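Local coordinates for DUF1573 domain-containing protein (Porphyromonas gingivalis, PDB 2QSV), which is of unknown function, possibly a cysteine-type peptidase, and is represented here by its C-terminal part, two immunoglobulin-like beta-sandwich domains, at residues P75-D79 and H153-R158; P104-F109 and I203-P207. One frame throughout, in Å; residues are numbered along the deposited sequence.

Both contacts join the two Ig-like domains of the chain, and their centres lie about 11 Å apart. Strands 76-87 and 94-105 are neighbours in one sheet of the first domain. Strands 150-157 and 195-204 are neighbours in one sheet of the second. Each contact sets a strand end and its adjoining residues of one domain against those of the other. Contact 1 is at the surface. It mixes a proline-histidine CH-pi contact and Met77 packing with a backbone-to-serine hydrogen bond and a salt bridge. Contact 2 is buried. It relies on apolar side chains and one bridging water. Hydrogen bonds connect the contacts: His153 NE2 to Asp107 OD2, and, between strands, Gly76 N to Leu105 O.

Contact 1 (P75-D79 and H153-R158); sequences PGMKD and HSVTTR. With NA (sodium ion), chain C.
The His153 ring (chi1 m) lies over the ring of Pro75. Pro75 CG sits 3.5 Å from the centroid of the His153 ring, 7° off its normal, a CH-pi contact. His153 NE2 also hydrogen-bonds to Asp107. Gly76 follows with phi/psi 132/168, and its CA is 4.9 Å from His153 CA. Gly76 CA meets Ser154 OG at 3.5 Å. An ideal CB on Gly76 would lie 3.6 Å from His153 O and press on the preceding carbonyl. Ser154 (chi1 p) accepts a hydrogen bond at OG from Met77 N, 3.0 Å. This is an interface between two Ig-like domains: the short segments of strands 76-87 and 150-157, from separate sheets, cross at 62°, axes 5.5 Å apart at closest. His153 and Ser154 form a classic beta bulge facing Ile203. Met77, a selenomethionine (chi1 t), points CB toward 153-158; its CG is 4.0 Å from Thr156 OG1 and 3.5 Å from Arg158 NH2. Arg158 reaches back to Asp79 in a salt bridge. Arg158 NH1 to Asp79 OD2 is 3.0 Å; Arg158 NH2 to Asp79 OD1 is 2.8 Å, a weak hydrogen bond. Asp79 OD1 also bonds Ser102. Thr157 OG1 binds sodium at 2.8 Å, with Asn159, Leu162 and three waters.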
loop_
_atom_site.group_PDB
_atom_site.type_symbol
_atom_site.label_atom_id
_atom_site.label_comp_id
_atom_site.label_asym_id
_atom_site.label_seq_id
_atom_site.Cartn_x
_atom_site.Cartn_y
_atom_site.Cartn_z
ATOM N N PRO A 75 -0.533 8.988 10.529
ATOM C CA PRO A 75 -1.321 7.942 9.849
ATOM C C PRO A 75 -1.371 8.098 8.317
ATOM O O PRO A 75 -1.025 9.145 7.771
ATOM C CB PRO A 75 -2.717 8.073 10.474
ATOM C CG PRO A 75 -2.778 9.428 11.021
ATOM C CD PRO A 75 -1.382 9.860 11.380
ATOM N N GLY A 76 -1.798 7.051 7.629
ATOM C CA GLY A 76 -1.729 7.012 6.180
ATOM C C GLY A 76 -1.128 5.704 5.714
ATOM O O GLY A 76 -0.559 4.965 6.501
HETATM N N MSE A 77 -1.229 5.431 4.428
HETATM C CA MSE A 77 -0.654 4.214 3.824
HETATM C C MSE A 77 0.835 4.455 3.602
HETATM O O MSE A 77 1.232 5.475 3.010
HETATM C CB MSE A 77 -1.359 3.939 2.494
HETATM C CG MSE A 77 -0.933 2.625 1.796
HETATM SE SE MSE A 77 -1.754 1.133 2.728
HETATM C CE MSE A 77 -3.663 1.255 2.229
ATOM N N LYS A 78 1.662 3.578 4.171
ATOM C CA LYS A 78 3.105 3.660 4.024
ATOM C C LYS A 78 3.509 2.538 3.083
ATOM O O LYS A 78 3.020 1.419 3.206
ATOM C CB LYS A 78 3.782 3.484 5.396
ATOM C CG LYS A 78 3.115 4.235 6.566
ATOM C CD LYS A 78 3.245 5.770 6.343
ATOM C CE LYS A 78 2.501 6.554 7.418
ATOM N NZ LYS A 78 2.497 8.020 7.100
ATOM N N ASP A 79 4.359 2.837 2.124
ATOM C CA ASP A 79 4.876 1.845 1.181
ATOM C C ASP A 79 6.364 2.053 1.131
ATOM O O ASP A 79 6.799 3.103 0.708
ATOM C CB ASP A 79 4.319 2.072 -0.228
ATOM C CG ASP A 79 2.818 2.002 -0.272
ATOM O OD1 ASP A 79 2.249 0.931 0.027
ATOM O OD2 ASP A 79 2.186 3.013 -0.622
ATOM N N HIS A 153 -5.989 11.118 5.431
ATOM C CA HIS A 153 -4.569 10.955 5.627
ATOM C C HIS A 153 -3.857 10.470 4.368
ATOM O O HIS A 153 -2.733 10.863 4.109
ATOM C CB HIS A 153 -4.290 9.991 6.771
ATOM C CG HIS A 153 -4.922 10.377 8.050
ATOM N ND1 HIS A 153 -4.724 11.614 8.629
ATOM C CD2 HIS A 153 -5.729 9.685 8.891
ATOM C CE1 HIS A 153 -5.362 11.655 9.783
ATOM N NE2 HIS A 153 -5.981 10.498 9.965
ATOM N N SER A 154 -4.483 9.579 3.607
ATOM C CA SER A 154 -3.893 9.172 2.318
ATOM C C SER A 154 -4.984 8.681 1.382
ATOM O O SER A 154 -6.029 8.222 1.834
ATOM C CB SER A 154 -2.807 8.072 2.520
ATOM O OG SER A 154 -3.398 6.923 3.080
ATOM N N VAL A 155 -4.737 8.791 0.078
ATOM C CA VAL A 155 -5.652 8.324 -0.933
ATOM C C VAL A 155 -4.742 7.637 -1.936
ATOM O O VAL A 155 -3.944 8.293 -2.591
ATOM C CB VAL A 155 -6.479 9.464 -1.627
ATOM C CG1 VAL A 155 -7.273 8.888 -2.786
ATOM C CG2 VAL A 155 -7.490 10.180 -0.617
ATOM N N THR A 156 -4.824 6.313 -2.016
ATOM C CA THR A 156 -3.881 5.568 -2.839
ATOM C C THR A 156 -4.566 4.629 -3.862
ATOM O O THR A 156 -5.657 4.079 -3.620
ATOM C CB THR A 156 -2.801 4.836 -1.985
ATOM O OG1 THR A 156 -3.416 4.128 -0.927
ATOM C CG2 THR A 156 -1.748 5.833 -1.361
ATOM N N THR A 157 -3.935 4.516 -5.023
ATOM C CA THR A 157 -4.340 3.564 -6.034
ATOM C C THR A 157 -3.129 2.622 -6.370
ATOM O O THR A 157 -1.951 3.034 -6.303
ATOM C CB THR A 157 -4.924 4.278 -7.296
ATOM O OG1 THR A 157 -3.958 5.190 -7.807
ATOM C CG2 THR A 157 -6.224 5.092 -6.953
ATOM N N ARG A 158 -3.410 1.380 -6.691
ATOM C CA ARG A 158 -2.342 0.450 -7.096
ATOM C C ARG A 158 -2.350 0.233 -8.634
ATOM O O ARG A 158 -1.315 0.027 -9.241
ATOM C CB ARG A 158 -2.466 -0.910 -6.363
ATOM C CG ARG A 158 -2.436 -0.855 -4.814
ATOM C CD ARG A 158 -1.161 -0.228 -4.244
ATOM N NE ARG A 158 -1.051 -0.382 -2.775
ATOM C CZ ARG A 158 -0.406 0.449 -1.940
ATOM N NH1 ARG A 158 0.191 1.551 -2.405
ATOM N NH2 ARG A 158 -0.362 0.180 -0.619
HETATM NA NA NA C . -2.161 4.292 -9.814
HETATM O O HOH W 1 0.030 3.110 -9.355
HETATM O O HOH W 2 -1.633 5.903 -11.033
HETATM O O HOH W 3 -1.582 6.369 -8.383
#

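Contact 2 (P104-F109 and I203-P207); sequences PLVDNF and ICNDP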
loop_
_atom_site.group_PDB
_atom_site.type_symbol
_atom_site.label_atom_id
_atom_site.label_comp_id
_atom_site.label_asym_id
_atom_site.label_seq_id
_atom_site.Cartn_x
_atom_site.Cartn_y
_atom_site.Cartn_z
ATOM N N PRO A 104 -1.032 0.038 6.431
ATOM C CA PRO A 104 -2.184 0.932 6.666
ATOM C C PRO A 104 -2.185 1.433 8.099
ATOM O O PRO A 104 -2.732 0.785 8.979
ATOM C CB PRO A 104 -3.428 0.033 6.386
ATOM C CG PRO A 104 -2.828 -1.412 5.989
ATOM C CD PRO A 104 -1.405 -1.391 6.536
ATOM N N LEU A 105 -1.546 2.582 8.332
ATOM C CA LEU A 105 -1.378 3.117 9.670
ATOM C C LEU A 105 -2.554 4.067 9.942
ATOM O O LEU A 105 -2.785 5.034 9.177
ATOM C CB LEU A 105 -0.019 3.832 9.817
ATOM C CG LEU A 105 0.260 4.416 11.207
ATOM C CD1 LEU A 105 0.313 3.347 12.322
ATOM C CD2 LEU A 105 1.543 5.303 11.256
ATOM N N VAL A 106 -3.330 3.775 10.988
ATOM C CA VAL A 106 -4.523 4.585 11.309
ATOM C C VAL A 106 -4.342 5.361 12.634
ATOM O O VAL A 106 -3.371 5.138 13.352
ATOM C CB VAL A 106 -5.869 3.722 11.292
ATOM C CG1 VAL A 106 -6.080 3.054 9.901
ATOM C CG2 VAL A 106 -5.896 2.683 12.403
ATOM N N ASP A 107 -5.294 6.236 12.959
ATOM C CA ASP A 107 -5.312 6.949 14.246
ATOM C C ASP A 107 -5.478 6.067 15.481
ATOM O O ASP A 107 -6.142 5.013 15.462
ATOM C CB ASP A 107 -6.428 7.998 14.259
ATOM C CG ASP A 107 -6.165 9.136 13.267
ATOM O OD1 ASP A 107 -5.313 9.992 13.578
ATOM O OD2 ASP A 107 -6.776 9.159 12.167
ATOM N N ASN A 108 -4.891 6.530 16.580
ATOM C CA ASN A 108 -5.250 5.976 17.889
ATOM C C ASN A 108 -6.601 6.513 18.372
ATOM O O ASN A 108 -6.669 7.496 19.137
ATOM C CB ASN A 108 -4.116 6.221 18.903
ATOM C CG ASN A 108 -4.384 5.566 20.257
ATOM O OD1 ASN A 108 -5.251 4.705 20.404
ATOM N ND2 ASN A 108 -3.664 6.025 21.262
ATOM N N PHE A 109 -7.673 5.842 17.937
ATOM C CA PHE A 109 -9.022 6.338 18.115
ATOM C C PHE A 109 -9.507 6.389 19.567
ATOM O O PHE A 109 -10.277 7.290 19.886
ATOM C CB PHE A 109 -10.056 5.609 17.226
ATOM C CG PHE A 109 -9.932 5.918 15.758
ATOM C CD1 PHE A 109 -10.316 7.180 15.241
ATOM C CD2 PHE A 109 -9.431 4.956 14.876
ATOM C CE1 PHE A 109 -10.189 7.482 13.891
ATOM C CE2 PHE A 109 -9.276 5.239 13.517
ATOM C CZ PHE A 109 -9.679 6.496 13.006
ATOM N N ILE A 203 -7.352 6.263 3.742
ATOM C CA ILE A 203 -7.185 6.196 5.178
ATOM C C ILE A 203 -7.612 7.556 5.776
ATOM O O ILE A 203 -7.147 8.579 5.322
ATOM C CB ILE A 203 -5.764 5.818 5.575
ATOM C CG1 ILE A 203 -5.541 4.321 5.166
ATOM C CG2 ILE A 203 -5.559 5.993 7.121
ATOM C CD1 ILE A 203 -4.242 3.772 5.502
ATOM N N CYS A 204 -8.498 7.531 6.764
ATOM C CA CYS A 204 -9.120 8.755 7.270
ATOM C C CYS A 204 -9.381 8.557 8.731
ATOM O O CYS A 204 -9.216 7.452 9.279
ATOM C CB CYS A 204 -10.432 9.071 6.508
ATOM S SG CYS A 204 -11.692 7.807 6.732
ATOM N N ASN A 205 -9.853 9.618 9.372
ATOM C CA ASN A 205 -10.063 9.600 10.800
ATOM C C ASN A 205 -11.505 9.331 11.133
ATOM O O ASN A 205 -12.037 9.917 12.080
ATOM C CB ASN A 205 -9.560 10.919 11.448
ATOM C CG ASN A 205 -10.412 12.130 11.071
ATOM O OD1 ASN A 205 -11.141 12.100 10.071
ATOM N ND2 ASN A 205 -10.366 13.191 11.912
ATOM N N ASP A 206 -12.171 8.484 10.329
ATOM C CA ASP A 206 -13.487 7.938 10.659
ATOM C C ASP A 206 -13.277 6.703 11.584
ATOM O O ASP A 206 -12.781 5.676 11.131
ATOM C CB ASP A 206 -14.259 7.607 9.364
ATOM C CG ASP A 206 -15.652 7.023 9.586
ATOM O OD1 ASP A 206 -15.988 6.517 10.675
ATOM O OD2 ASP A 206 -16.458 7.047 8.618
ATOM N N PRO A 207 -13.672 6.793 12.874
ATOM C CA PRO A 207 -13.354 5.740 13.838
ATOM C C PRO A 207 -14.027 4.379 13.514
ATOM O O PRO A 207 -13.490 3.358 13.867
ATOM C CB PRO A 207 -13.892 6.294 15.161
ATOM C CG PRO A 207 -13.973 7.817 14.905
ATOM C CD PRO A 207 -14.449 7.887 13.492
HETATM O O HOH W 4 -6.997 6.853 10.641
#
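This contact belongs to the buried part of the interface between the two Ig-like domains, where the strand leaving the first domain runs beside the end of one of the second. End to end, 104-109 and 203-207 run in roughly the same direction, 25° apart. The CA-to-CB bond of Ile203 points toward 104-109. Ile203 CD1 packs on Pro104 CB at 3.9 Å, and Ile203 CG2 on Val106 CG1 at 4.1 Å. Water 4 bridges the backbones: it accepts from Asp107 N (2.9 Å) and donates to Cys204 O (2.7 Å). It also donates to Asp107 OD2 (2.8 Å), which also bonds His153. Past the inverse gamma turn centred on Asn108, Phe109 covers Pro207. Pro207 CA lies 3.6 Å from the centroid of the Phe109 ring, 13° off the normal, a CH-pi contact. The ring edge faces Asn205 O, 3.6 Å from Phe109 CE1. Asn205 is tied to Arg151 and Pro149, Asp206 to Met120. Backbone hydrogen bonds join Leu105 to Gly76 of strand 76-87 and Ile203 to Ser154 of strand 150-157.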